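Local coordinates for protein LacI family sugar-binding transcriptional regulator (Enterococcus faecalis V583, PDB 4RK0) that probably represses transcription by binding DNA under the control of a sugar effector, and holds ribose in its sugar-binding region, at residues Ile10-Pro15 and Gly66-Ser71; Glu30-Lys35 and Leu236-Ala241; Gln123-Val128 and Glu178-Phe183. All coordinates share one frame; numbering follows the deposited sequence.

Contact 1: residues Ile10-Pro15 and Gly66-Ser71; sequences IGVIVP and GFVIAS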
ATOM      1  N   ILE A  10       7.945 -18.293  -7.602  1.00 29.40           N
ATOM      2  CA  ILE A  10       7.089 -17.615  -8.568  1.00 24.60           C
ATOM      3  C   ILE A  10       7.443 -16.126  -8.705  1.00 41.45           C
ATOM      4  O   ILE A  10       7.423 -15.401  -7.719  1.00 39.57           O
ATOM      5  CB  ILE A  10       5.626 -17.649  -8.135  1.00 30.80           C
ATOM      6  CG1 ILE A  10       5.170 -19.095  -7.922  1.00 36.10           C
ATOM      7  CG2 ILE A  10       4.751 -16.913  -9.149  1.00 35.17           C
ATOM      8  CD1 ILE A  10       4.998 -19.891  -9.197  1.00 35.73           C
ATOM      9  N   GLY A  11       7.723 -15.654  -9.921  1.00 30.58           N
ATOM     10  CA  GLY A  11       8.008 -14.215 -10.133  1.00 32.61           C
ATOM     11  C   GLY A  11       6.749 -13.407 -10.365  1.00 36.60           C
ATOM     12  O   GLY A  11       5.912 -13.819 -11.122  1.00 30.37           O
ATOM     13  N   VAL A  12       6.594 -12.275  -9.671  1.00 33.04           N
ATOM     14  CA  VAL A  12       5.389 -11.485  -9.785  1.00 30.47           C
ATOM     15  C   VAL A  12       5.769 -10.080 -10.197  1.00 26.25           C
ATOM     16  O   VAL A  12       6.524  -9.432  -9.491  1.00 31.32           O
ATOM     17  CB  VAL A  12       4.662 -11.397  -8.439  1.00 31.19           C
ATOM     18  CG1 VAL A  12       3.432 -10.498  -8.597  1.00 33.61           C
ATOM     19  CG2 VAL A  12       4.277 -12.805  -7.974  1.00 39.78           C
ATOM     20  N   ILE A  13       5.280  -9.668 -11.364  1.00 27.66           N
ATOM     21  CA  ILE A  13       5.626  -8.409 -11.973  1.00 28.31           C
ATOM     22  C   ILE A  13       4.394  -7.517 -11.966  1.00 28.10           C
ATOM     23  O   ILE A  13       3.425  -7.757 -12.680  1.00 30.62           O
ATOM     24  CB  ILE A  13       6.069  -8.582 -13.458  1.00 33.26           C
ATOM     25  CG1 ILE A  13       7.047  -9.743 -13.635  1.00 38.71           C
ATOM     26  CG2 ILE A  13       6.595  -7.267 -14.006  1.00 34.67           C
ATOM     27  CD1 ILE A  13       8.313  -9.658 -12.839  1.00 54.71           C
ATOM     28  N   VAL A  14       4.428  -6.467 -11.147  1.00 28.56           N
ATOM     29  CA  VAL A  14       3.311  -5.527 -11.096  1.00 22.49           C
ATOM     30  C   VAL A  14       3.823  -4.101 -11.351  1.00 20.63           C
ATOM     31  O   VAL A  14       5.011  -3.857 -11.209  1.00 32.04           O
ATOM     32  CB  VAL A  14       2.608  -5.575  -9.728  1.00 36.43           C
ATOM     33  CG1 VAL A  14       1.986  -6.945  -9.530  1.00 38.38           C
ATOM     34  CG2 VAL A  14       3.587  -5.283  -8.629  1.00 31.51           C
ATOM     35  N   PRO A  15       2.924  -3.182 -11.704  1.00 28.36           N
ATOM     36  CA  PRO A  15       3.300  -1.807 -11.972  1.00 41.85           C
ATOM     37  C   PRO A  15       3.901  -1.105 -10.776  1.00 37.99           C
ATOM     38  O   PRO A  15       4.841  -0.348 -10.951  1.00 41.71           O
ATOM     39  CB  PRO A  15       1.980  -1.157 -12.394  1.00 29.87           C
ATOM     40  CG  PRO A  15       1.178  -2.274 -12.968  1.00 29.78           C
ATOM     41  CD  PRO A  15       1.534  -3.458 -12.107  1.00 23.55           C
ATOM     42  N   GLY A  66       7.525 -20.164 -12.323  1.00 34.10           N
ATOM     43  CA  GLY A  66       6.422 -19.529 -13.038  1.00 30.02           C
ATOM     44  C   GLY A  66       6.348 -18.028 -12.780  1.00 28.70           C
ATOM     45  O   GLY A  66       6.952 -17.544 -11.831  1.00 33.46           O
ATOM     46  N   PHE A  67       5.661 -17.330 -13.672  1.00 28.70           N
ATOM     47  CA  PHE A  67       5.548 -15.858 -13.634  1.00 34.73           C
ATOM     48  C   PHE A  67       4.103 -15.391 -13.660  1.00 39.08           C
ATOM     49  O   PHE A  67       3.307 -15.843 -14.470  1.00 32.32           O
ATOM     50  CB  PHE A  67       6.242 -15.187 -14.854  1.00 36.10           C
ATOM     51  CG  PHE A  67       7.730 -15.037 -14.714  1.00 40.45           C
ATOM     52  CD1 PHE A  67       8.261 -14.043 -13.912  1.00 37.10           C
ATOM     53  CD2 PHE A  67       8.607 -15.875 -15.406  1.00 38.94           C
ATOM     54  CE1 PHE A  67       9.641 -13.893 -13.783  1.00 39.73           C
ATOM     55  CE2 PHE A  67       9.984 -15.731 -15.275  1.00 36.51           C
ATOM     56  CZ  PHE A  67      10.501 -14.743 -14.462  1.00 33.60           C
ATOM     57  N   VAL A  68       3.780 -14.442 -12.782  1.00 30.27           N
ATOM     58  CA  VAL A  68       2.531 -13.685 -12.897  1.00 30.62           C
ATOM     59  C   VAL A  68       2.910 -12.305 -13.474  1.00 28.34           C
ATOM     60  O   VAL A  68       3.742 -11.632 -12.877  1.00 28.87           O
ATOM     61  CB  VAL A  68       1.900 -13.447 -11.495  1.00 31.31           C
ATOM     62  CG1 VAL A  68       0.610 -12.661 -11.625  1.00 27.83           C
ATOM     63  CG2 VAL A  68       1.656 -14.777 -10.784  1.00 31.50           C
ATOM     64  N   ILE A  69       2.269 -11.912 -14.563  1.00 25.84           N
ATOM     65  CA  ILE A  69       2.625 -10.700 -15.324  1.00 27.59           C
ATOM     66  C   ILE A  69       1.420  -9.771 -15.397  1.00 24.99           C
ATOM     67  O   ILE A  69       0.450 -10.016 -16.080  1.00 29.48           O
ATOM     68  CB  ILE A  69       3.214 -11.005 -16.743  1.00 25.00           C
ATOM     69  CG1 ILE A  69       4.437 -11.924 -16.610  1.00 33.46           C
ATOM     70  CG2 ILE A  69       3.593  -9.682 -17.418  1.00 33.79           C
ATOM     71  CD1 ILE A  69       4.910 -12.592 -17.883  1.00 39.00           C
ATOM     72  N   ALA A  70       1.503  -8.690 -14.623  1.00 29.82           N
ATOM     73  CA  ALA A  70       0.447  -7.725 -14.550  1.00 26.78           C
ATOM     74  C   ALA A  70       0.858  -6.380 -15.186  1.00 34.57           C
ATOM     75  O   ALA A  70       0.067  -5.449 -15.160  1.00 31.01           O
ATOM     76  CB  ALA A  70       0.054  -7.483 -13.085  1.00 29.89           C
ATOM     77  N   SER A  71       2.085  -6.282 -15.707  1.00 29.65           N
ATOM     78  CA  SER A  71       2.641  -5.025 -16.254  1.00 25.21           C
ATOM     79  C   SER A  71       2.793  -5.155 -17.762  1.00 34.41           C
ATOM     80  O   SER A  71       3.267  -6.179 -18.235  1.00 33.26           O
ATOM     81  CB  SER A  71       4.016  -4.743 -15.597  1.00 36.83           C
ATOM     82  OG  SER A  71       4.777  -3.777 -16.310  1.00 32.67           O
TER
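Four backbone hydrogen bonds join Ile10-Pro15 to Gly66-Ser71 as neighbouring parallel strands of a Rossmann-like sheet, their short axes only 14° apart. Gly11 N donates to Gly66 O, and Gly11 O accepts from Val68 N at 2.8 Å, nearly along its C=O axis. Ile13 N then reaches Val68 O at 2.9 Å with an N-H...O angle of 168°, and Ile13 O takes Ala70 N as the strand gives way to loop. Three of these carbonyls, those of Gly66, Gly11 and Val68, also receive weaker CA-H...O contacts, such as Phe67 CA to Gly11 O at 3.3 Å.

Apolar contacts use both faces. Having no side chain, Gly11 lets the Phe67 ring come in over its backbone, with Phe67 CD1 3.8 Å from Gly11 CA; the same ring is loosely met by CG1 of Ile13. Ile13 CG2, anti to its backbone N, reaches Ser71 CB at 3.9 Å. On the other face Ile10 CG2 crosses Val68 CG2 obliquely at 4.1 Å. Beta-branched residues suit these extended, buried positions.

At the C-terminal end Pro15 closes on Ala70 and approaches the bound ribose. Strand 39-44 pairs with the far edge of Ile10-Val14, strand 90-93 packs beside Val68, and helix 233-249 covers Ile10 and Val68 through Leu244.

Contact 2: residues Glu30-Lys35 and Leu236-Ala241; sequences ESVLYK and LGQTTA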
ATOM      1  N   GLU A  30      -0.087 -14.237  -2.459  1.00 27.30           N
ATOM      2  CA  GLU A  30       0.701 -14.758  -1.339  1.00 31.24           C
ATOM      3  C   GLU A  30      -0.108 -15.810  -0.589  1.00 36.25           C
ATOM      4  O   GLU A  30       0.444 -16.797  -0.072  1.00 39.40           O
ATOM      5  CB  GLU A  30       1.058 -13.660  -0.338  1.00 45.87           C
ATOM      6  CG  GLU A  30       2.246 -12.765  -0.656  1.00 50.39           C
ATOM      7  CD  GLU A  30       3.556 -13.335  -0.133  1.00125.26           C
ATOM      8  OE1 GLU A  30       4.137 -12.750   0.812  1.00 57.95           O
ATOM      9  OE2 GLU A  30       3.995 -14.384  -0.657  1.00 74.13           O
ATOM     10  N   SER A  31      -1.410 -15.580  -0.496  1.00 31.81           N
ATOM     11  CA  SER A  31      -2.271 -16.459   0.308  1.00 39.65           C
ATOM     12  C   SER A  31      -2.319 -17.854  -0.263  1.00 39.33           C
ATOM     13  O   SER A  31      -2.476 -18.827   0.468  1.00 35.69           O
ATOM     14  CB  SER A  31      -3.695 -15.904   0.449  1.00 44.02           C
ATOM     15  OG  SER A  31      -4.397 -15.857  -0.775  1.00 39.65           O
ATOM     16  N   VAL A  32      -2.233 -17.946  -1.583  1.00 35.36           N
ATOM     17  CA  VAL A  32      -2.247 -19.241  -2.269  1.00 37.17           C
ATOM     18  C   VAL A  32      -0.874 -19.891  -2.247  1.00 37.55           C
ATOM     19  O   VAL A  32      -0.733 -21.064  -1.843  1.00 34.90           O
ATOM     20  CB  VAL A  32      -2.821 -19.078  -3.687  1.00 34.62           C
ATOM     21  CG1 VAL A  32      -2.560 -20.300  -4.561  1.00 42.22           C
ATOM     22  CG2 VAL A  32      -4.299 -18.821  -3.595  1.00 32.06           C
ATOM     23  N   LEU A  33       0.145 -19.129  -2.637  1.00 32.16           N
ATOM     24  CA  LEU A  33       1.534 -19.596  -2.623  1.00 37.17           C
ATOM     25  C   LEU A  33       1.978 -20.163  -1.283  1.00 29.64           C
ATOM     26  O   LEU A  33       2.611 -21.208  -1.264  1.00 39.26           O
ATOM     27  CB  LEU A  33       2.519 -18.486  -3.039  1.00 38.08           C
ATOM     28  CG  LEU A  33       2.310 -17.907  -4.453  1.00 29.81           C
ATOM     29  CD1 LEU A  33       3.473 -16.981  -4.790  1.00 33.44           C
ATOM     30  CD2 LEU A  33       2.155 -18.957  -5.544  1.00 47.09           C
ATOM     31  N   TYR A  34       1.669 -19.477  -0.185  1.00 34.05           N
ATOM     32  CA  TYR A  34       2.097 -19.900   1.176  1.00 35.19           C
ATOM     33  C   TYR A  34       1.700 -21.318   1.478  1.00 38.43           C
ATOM     34  O   TYR A  34       2.451 -22.073   2.102  1.00 33.93           O
ATOM     35  CB  TYR A  34       1.486 -19.033   2.289  1.00 38.61           C
ATOM     36  CG  TYR A  34       2.212 -17.752   2.603  1.00 51.05           C
ATOM     37  CD1 TYR A  34       3.000 -17.127   1.655  1.00 33.69           C
ATOM     38  CD2 TYR A  34       2.092 -17.143   3.855  1.00 44.62           C
ATOM     39  CE1 TYR A  34       3.665 -15.949   1.933  1.00 46.44           C
ATOM     40  CE2 TYR A  34       2.751 -15.952   4.134  1.00 58.48           C
ATOM     41  CZ  TYR A  34       3.533 -15.355   3.164  1.00 68.62           C
ATOM     42  OH  TYR A  34       4.202 -14.168   3.415  1.00 49.42           O
ATOM     43  N   LYS A  35       0.515 -21.672   1.036  1.00 32.20           N
ATOM     44  CA  LYS A  35      -0.039 -22.982   1.359  1.00 50.42           C
ATOM     45  C   LYS A  35       0.695 -24.102   0.641  1.00 43.07           C
ATOM     46  O   LYS A  35       0.622 -25.251   1.073  1.00 42.24           O
ATOM     47  CB  LYS A  35      -1.525 -23.025   1.052  1.00 40.97           C
ATOM     48  CG  LYS A  35      -2.315 -22.014   1.869  1.00 61.85           C
ATOM     49  CD  LYS A  35      -3.795 -22.345   1.982  1.00 94.33           C
ATOM     50  CE  LYS A  35      -4.496 -21.316   2.860  1.00 94.72           C
ATOM     51  NZ  LYS A  35      -5.787 -21.803   3.414  1.00144.06           N
ATOM     52  N   LEU A 236      -8.950 -11.857  -7.271  1.00 31.17           N
ATOM     53  CA  LEU A 236      -8.152 -11.861  -8.501  1.00 27.37           C
ATOM     54  C   LEU A 236      -6.758 -12.437  -8.249  1.00 27.81           C
ATOM     55  O   LEU A 236      -6.298 -13.272  -9.045  1.00 29.55           O
ATOM     56  CB  LEU A 236      -8.046 -10.430  -9.047  1.00 25.98           C
ATOM     57  CG  LEU A 236      -7.195 -10.198 -10.279  1.00 28.40           C
ATOM     58  CD1 LEU A 236      -7.656 -11.049 -11.442  1.00 34.16           C
ATOM     59  CD2 LEU A 236      -7.227  -8.685 -10.575  1.00 31.01           C
ATOM     60  N   GLY A 237      -6.117 -12.051  -7.134  1.00 25.08           N
ATOM     61  CA  GLY A 237      -4.806 -12.556  -6.795  1.00 28.35           C
ATOM     62  C   GLY A 237      -4.850 -14.050  -6.459  1.00 35.32           C
ATOM     63  O   GLY A 237      -3.983 -14.809  -6.871  1.00 28.72           O
ATOM     64  N   GLN A 238      -5.860 -14.477  -5.714  1.00 34.63           N
ATOM     65  CA  GLN A 238      -5.997 -15.904  -5.425  1.00 42.25           C
ATOM     66  C   GLN A 238      -6.198 -16.744  -6.701  1.00 27.37           C
ATOM     67  O   GLN A 238      -5.558 -17.800  -6.882  1.00 29.41           O
ATOM     68  CB  GLN A 238      -7.149 -16.143  -4.455  1.00 30.03           C
ATOM     69  CG  GLN A 238      -6.847 -15.645  -3.045  1.00 28.65           C
ATOM     70  CD  GLN A 238      -7.817 -16.253  -2.049  1.00 44.91           C
ATOM     71  OE1 GLN A 238      -9.018 -16.301  -2.301  1.00 39.85           O
ATOM     72  NE2 GLN A 238      -7.301 -16.756  -0.943  1.00 39.18           N
ATOM     73  N   THR A 239      -7.097 -16.304  -7.554  1.00 28.86           N
ATOM     74  CA  THR A 239      -7.430 -17.032  -8.757  1.00 41.21           C
ATOM     75  C   THR A 239      -6.235 -17.102  -9.721  1.00 56.79           C
ATOM     76  O   THR A 239      -5.957 -18.137 -10.338  1.00 28.37           O
ATOM     77  CB  THR A 239      -8.600 -16.377  -9.496  1.00 31.23           C
ATOM     78  OG1 THR A 239      -9.730 -16.199  -8.630  1.00 33.47           O
ATOM     79  CG2 THR A 239      -9.031 -17.241 -10.681  1.00 37.57           C
ATOM     80  N   THR A 240      -5.530 -15.984  -9.842  1.00 30.55           N
ATOM     81  CA  THR A 240      -4.325 -15.913 -10.667  1.00 27.19           C
ATOM     82  C   THR A 240      -3.241 -16.899 -10.235  1.00 35.09           C
ATOM     83  O   THR A 240      -2.687 -17.613 -11.063  1.00 35.93           O
ATOM     84  CB  THR A 240      -3.810 -14.431 -10.683  1.00 30.73           C
ATOM     85  OG1 THR A 240      -4.803 -13.595 -11.314  1.00 35.76           O
ATOM     86  CG2 THR A 240      -2.536 -14.312 -11.426  1.00 37.20           C
ATOM     87  N   ALA A 241      -2.949 -16.954  -8.937  1.00 24.51           N
ATOM     88  CA  ALA A 241      -1.947 -17.885  -8.406  1.00 29.21           C
ATOM     89  C   ALA A 241      -2.425 -19.315  -8.581  1.00 38.63           C
ATOM     90  O   ALA A 241      -1.633 -20.214  -8.868  1.00 40.92           O
ATOM     91  CB  ALA A 241      -1.680 -17.612  -6.933  1.00 30.41           C
TER
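Helices 20-35 and 233-249 lie side by side on one face of the N-terminal sheet in this periplasmic-binding-protein-like alpha/beta fold, and Glu30-Lys35 meets Leu236-Ala241 where their short axes approach to 8.3 Å at an angle of 41°. Val32 is the central residue. Its CG1, anti to the backbone N, rests on the methyl of Ala241 at 3.7 Å, while CG2, beside the N, lies against the Gln238 backbone, 3.7 Å from Gln238 O. A small residue suits position 241, because its methyl takes the branched valine without holding the backbones further apart. Leu33 adds a looser contact, CD2 to Ala241 CB at 4.3 Å.

Beside this apolar patch the contact turns polar. Gln238, extended beyond CG, carries its amide across to Ser31, and NE2 donates to Ser31 OG at 3.0 Å with an N-H...O angle of 158°, the oxygen lying close to the amide plane. Ser31 OG sits between its own backbone N and carbonyl carbon, which turns it back to Gly28 O, its stronger partner; the hydroxyl is thus fixed from two sides, and a serine can serve both.

Further out, Phe234, Thr242 and Leu245 of helix 233-249 extend the packing against Ser31, Val32 and Leu33. On its other flank helix 20-35 meets the second subunit, where Glu30 OE1 and Tyr34 OH bond to the backbone of Asn44 of that subunit. Helix 233-249 is seated on the sheet through Leu236 and Thr240, which touch Leu93 and Val105. Thr240 also satisfies its buried hydroxyl within the helix: OG1 donates to Leu236 O at 2.7 Å from 36° above the carbonyl plane, on an oxygen that already accepts Thr240 N.

Contact 3: residues Gln123-Val128 and Glu178-Phe183; sequences QRHEQV and ESTGIF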
ATOM      1  N   GLN A 123     -28.104  10.083 -11.180  1.00 31.74           N
ATOM      2  CA  GLN A 123     -27.949  11.339 -10.450  1.00 34.36           C
ATOM      3  C   GLN A 123     -28.105  12.567 -11.349  1.00 34.24           C
ATOM      4  O   GLN A 123     -27.858  13.693 -10.935  1.00 33.60           O
ATOM      5  CB  GLN A 123     -26.584  11.355  -9.770  1.00 25.08           C
ATOM      6  CG  GLN A 123     -26.346  10.206  -8.790  1.00 31.20           C
ATOM      7  CD  GLN A 123     -27.109  10.352  -7.480  1.00 46.06           C
ATOM      8  OE1 GLN A 123     -28.317  10.560  -7.453  1.00 36.70           O
ATOM      9  NE2 GLN A 123     -26.395  10.244  -6.387  1.00 32.69           N
ATOM     10  N   ARG A 124     -28.504  12.349 -12.600  1.00 34.81           N
ATOM     11  CA  ARG A 124     -28.897  13.426 -13.519  1.00 35.10           C
ATOM     12  C   ARG A 124     -27.787  14.345 -13.976  1.00 32.28           C
ATOM     13  O   ARG A 124     -28.062  15.462 -14.419  1.00 34.52           O
ATOM     14  CB  ARG A 124     -29.995  14.290 -12.913  1.00 31.30           C
ATOM     15  CG  ARG A 124     -31.031  13.489 -12.155  1.00 32.28           C
ATOM     16  CD  ARG A 124     -32.401  14.162 -12.129  1.00 56.53           C
ATOM     17  NE  ARG A 124     -32.455  15.225 -11.141  1.00 52.57           N
ATOM     18  CZ  ARG A 124     -32.907  15.112  -9.892  1.00 53.50           C
ATOM     19  NH1 ARG A 124     -32.887  16.184  -9.105  1.00 63.94           N
ATOM     20  NH2 ARG A 124     -33.361  13.957  -9.404  1.00 56.07           N
ATOM     21  N   HIS A 125     -26.543  13.892 -13.917  1.00 32.16           N
ATOM     22  CA  HIS A 125     -25.442  14.689 -14.456  1.00 28.50           C
ATOM     23  C   HIS A 125     -25.401  14.597 -15.971  1.00 34.44           C
ATOM     24  O   HIS A 125     -25.465  13.509 -16.518  1.00 35.96           O
ATOM     25  CB  HIS A 125     -24.126  14.252 -13.835  1.00 31.81           C
ATOM     26  CG  HIS A 125     -24.079  14.566 -12.382  1.00 34.00           C
ATOM     27  ND1 HIS A 125     -23.698  15.801 -11.915  1.00 33.52           N
ATOM     28  CD2 HIS A 125     -24.475  13.856 -11.305  1.00 33.38           C
ATOM     29  CE1 HIS A 125     -23.834  15.831 -10.599  1.00 30.79           C
ATOM     30  NE2 HIS A 125     -24.312  14.668 -10.203  1.00 33.78           N
ATOM     31  N   GLU A 126     -25.262  15.750 -16.626  1.00 32.61           N
ATOM     32  CA  GLU A 126     -25.369  15.862 -18.061  1.00 36.85           C
ATOM     33  C   GLU A 126     -24.049  16.256 -18.691  1.00 41.05           C
ATOM     34  O   GLU A 126     -23.831  16.044 -19.898  1.00 34.55           O
ATOM     35  CB  GLU A 126     -26.479  16.893 -18.413  1.00 32.59           C
ATOM     36  CG  GLU A 126     -27.841  16.667 -17.754  1.00 88.61           C
ATOM     37  CD  GLU A 126     -28.874  17.736 -18.110  1.00 86.89           C
ATOM     38  OE1 GLU A 126     -28.486  18.847 -18.525  1.00 66.15           O
ATOM     39  OE2 GLU A 126     -30.093  17.468 -17.972  1.00 65.46           O
ATOM     40  N   GLN A 127     -23.169  16.843 -17.882  1.00 38.60           N
ATOM     41  CA  GLN A 127     -21.830  17.195 -18.312  1.00 29.42           C
ATOM     42  C   GLN A 127     -20.862  16.592 -17.333  1.00 32.78           C
ATOM     43  O   GLN A 127     -20.864  16.954 -16.148  1.00 29.20           O
ATOM     44  CB  GLN A 127     -21.660  18.706 -18.353  1.00 34.24           C
ATOM     45  CG  GLN A 127     -22.712  19.393 -19.216  1.00 46.58           C
ATOM     46  CD  GLN A 127     -22.496  20.887 -19.318  1.00 78.43           C
ATOM     47  OE1 GLN A 127     -23.260  21.669 -18.761  1.00 54.62           O
ATOM     48  NE2 GLN A 127     -21.451  21.289 -20.026  1.00 48.35           N
ATOM     49  N   VAL A 128     -20.084  15.647 -17.819  1.00 28.42           N
ATOM     50  CA  VAL A 128     -19.130  14.928 -16.982  1.00 35.40           C
ATOM     51  C   VAL A 128     -17.738  14.907 -17.555  1.00 37.83           C
ATOM     52  O   VAL A 128     -17.525  15.092 -18.749  1.00 35.98           O
ATOM     53  CB  VAL A 128     -19.554  13.475 -16.750  1.00 33.01           C
ATOM     54  CG1 VAL A 128     -20.904  13.408 -16.069  1.00 33.33           C
ATOM     55  CG2 VAL A 128     -19.560  12.696 -18.069  1.00 33.70           C
ATOM     56  N   GLU A 178     -17.622  23.331 -17.295  1.00 46.23           N
ATOM     57  CA  GLU A 178     -19.015  23.376 -16.820  1.00 40.17           C
ATOM     58  C   GLU A 178     -19.510  22.039 -16.242  1.00 36.94           C
ATOM     59  O   GLU A 178     -20.703  21.883 -15.935  1.00 39.87           O
ATOM     60  CB  GLU A 178     -19.943  23.741 -17.990  1.00 57.63           C
ATOM     61  CG  GLU A 178     -19.752  25.136 -18.553  1.00 62.54           C
ATOM     62  CD  GLU A 178     -20.791  26.100 -18.038  1.00101.30           C
ATOM     63  OE1 GLU A 178     -21.498  26.712 -18.868  1.00 78.99           O
ATOM     64  OE2 GLU A 178     -20.911  26.223 -16.804  1.00 68.14           O
ATOM     65  N   SER A 179     -18.607  21.074 -16.122  1.00 33.71           N
ATOM     66  CA  SER A 179     -18.966  19.731 -15.664  1.00 35.85           C
ATOM     67  C   SER A 179     -19.389  19.679 -14.185  1.00 34.65           C
ATOM     68  O   SER A 179     -18.993  20.525 -13.367  1.00 41.07           O
ATOM     69  CB  SER A 179     -17.809  18.777 -15.929  1.00 38.58           C
ATOM     70  OG  SER A 179     -17.606  18.554 -17.317  1.00 46.38           O
ATOM     71  N   THR A 180     -20.218  18.697 -13.853  1.00 30.88           N
ATOM     72  CA  THR A 180     -20.775  18.549 -12.520  1.00 30.18           C
ATOM     73  C   THR A 180     -20.457  17.193 -11.901  1.00 32.16           C
ATOM     74  O   THR A 180     -20.600  17.010 -10.700  1.00 30.28           O
ATOM     75  CB  THR A 180     -22.306  18.743 -12.589  1.00 33.64           C
ATOM     76  OG1 THR A 180     -22.884  17.748 -13.470  1.00 30.63           O
ATOM     77  CG2 THR A 180     -22.603  20.129 -13.129  1.00 42.54           C
ATOM     78  N   GLY A 181     -20.015  16.246 -12.718  1.00 29.87           N
ATOM     79  CA  GLY A 181     -19.783  14.868 -12.294  1.00 26.90           C
ATOM     80  C   GLY A 181     -18.444  14.416 -12.836  1.00 29.25           C
ATOM     81  O   GLY A 181     -18.097  14.737 -13.944  1.00 26.61           O
ATOM     82  N   ILE A 182     -17.692  13.641 -12.072  1.00 26.39           N
ATOM     83  CA  ILE A 182     -16.370  13.253 -12.512  1.00 28.18           C
ATOM     84  C   ILE A 182     -16.239  11.766 -12.320  1.00 26.75           C
ATOM     85  O   ILE A 182     -16.543  11.265 -11.239  1.00 28.29           O
ATOM     86  CB  ILE A 182     -15.246  13.963 -11.718  1.00 24.43           C
ATOM     87  CG1 ILE A 182     -15.412  15.471 -11.750  1.00 26.28           C
ATOM     88  CG2 ILE A 182     -13.862  13.555 -12.208  1.00 24.89           C
ATOM     89  CD1 ILE A 182     -14.703  16.166 -10.591  1.00 28.71           C
ATOM     90  N   PHE A 183     -15.846  11.055 -13.387  1.00 24.10           N
ATOM     91  CA  PHE A 183     -15.447   9.635 -13.275  1.00 26.08           C
ATOM     92  C   PHE A 183     -13.939   9.555 -13.199  1.00 31.94           C
ATOM     93  O   PHE A 183     -13.261   9.806 -14.191  1.00 25.07           O
ATOM     94  CB  PHE A 183     -16.020   8.801 -14.478  1.00 20.84           C
ATOM     95  CG  PHE A 183     -15.653   7.344 -14.485  1.00 26.53           C
ATOM     96  CD1 PHE A 183     -15.429   6.613 -13.325  1.00 22.98           C
ATOM     97  CD2 PHE A 183     -15.579   6.665 -15.720  1.00 32.14           C
ATOM     98  CE1 PHE A 183     -15.102   5.268 -13.383  1.00 24.49           C
ATOM     99  CE2 PHE A 183     -15.264   5.335 -15.779  1.00 24.18           C
ATOM    100  CZ  PHE A 183     -15.031   4.610 -14.614  1.00 26.39           C
TER
HETATM  101  O   HOH W   1     -24.640  18.028 -15.519  1.00 31.93           O
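At the N-terminal ends of two adjacent strands of the parallel four-stranded sheet, His125 bridges Gln123-Val128 to Glu178-Phe183. A Schellman motif at Arg124 ends the preceding helix and leads into the short loop before strand 127-132, where the histidine sits. Its CB points to the other segment, 3.7 Å from Thr180 OG1, and CG continues along the same hydroxyl. ND1 makes the real bond: Thr180 OG1 lies at the ring edge, 2.6 Å away and almost perfectly in line (177°). CE1 comes 3.4 Å from Thr180 O, and at the tip NE2 bonds to Ala271 O near the C terminus. A histidine suits the spot, since its two nitrogens serve partners on different parts of the chain.

Backbone pairing starts alongside, with Thr180 N donating to Gln127 O at 3.0 Å. Gly181, which has no side chain, pairs with Val128 in the sheet, and its O lies 3.2 Å from Val128 CA. Gln127 runs outward beside Glu178, NE2 against Glu178 CB.

The Thr180 hydroxyl, set between its own backbone N and carbonyl carbon, also holds water 1 at 2.7 Å from OG1, and the water accepts from Glu126 N.

From the N terminus, strand 9-14 runs first and helix 20-35 follows it. Contact 1 then closes the loop from Ile10-Pro15 to Gly66-Ser71 within the N-terminal sheet. Contact 2 starts inside that loop, at Glu30-Lys35, but closes only at Leu236-Ala241, so the two cross; it brings a late helix back beside an early one. They also touch, Val68 CG1 meeting Thr240 CG2 at 3.6 Å. Contact 3 opens and closes after contact 1 and lies wholly within the span of contact 2, joining strands of the second sheet. Its centre lies about 37 Å from that of contact 1, on the opposite side of the chain's centre.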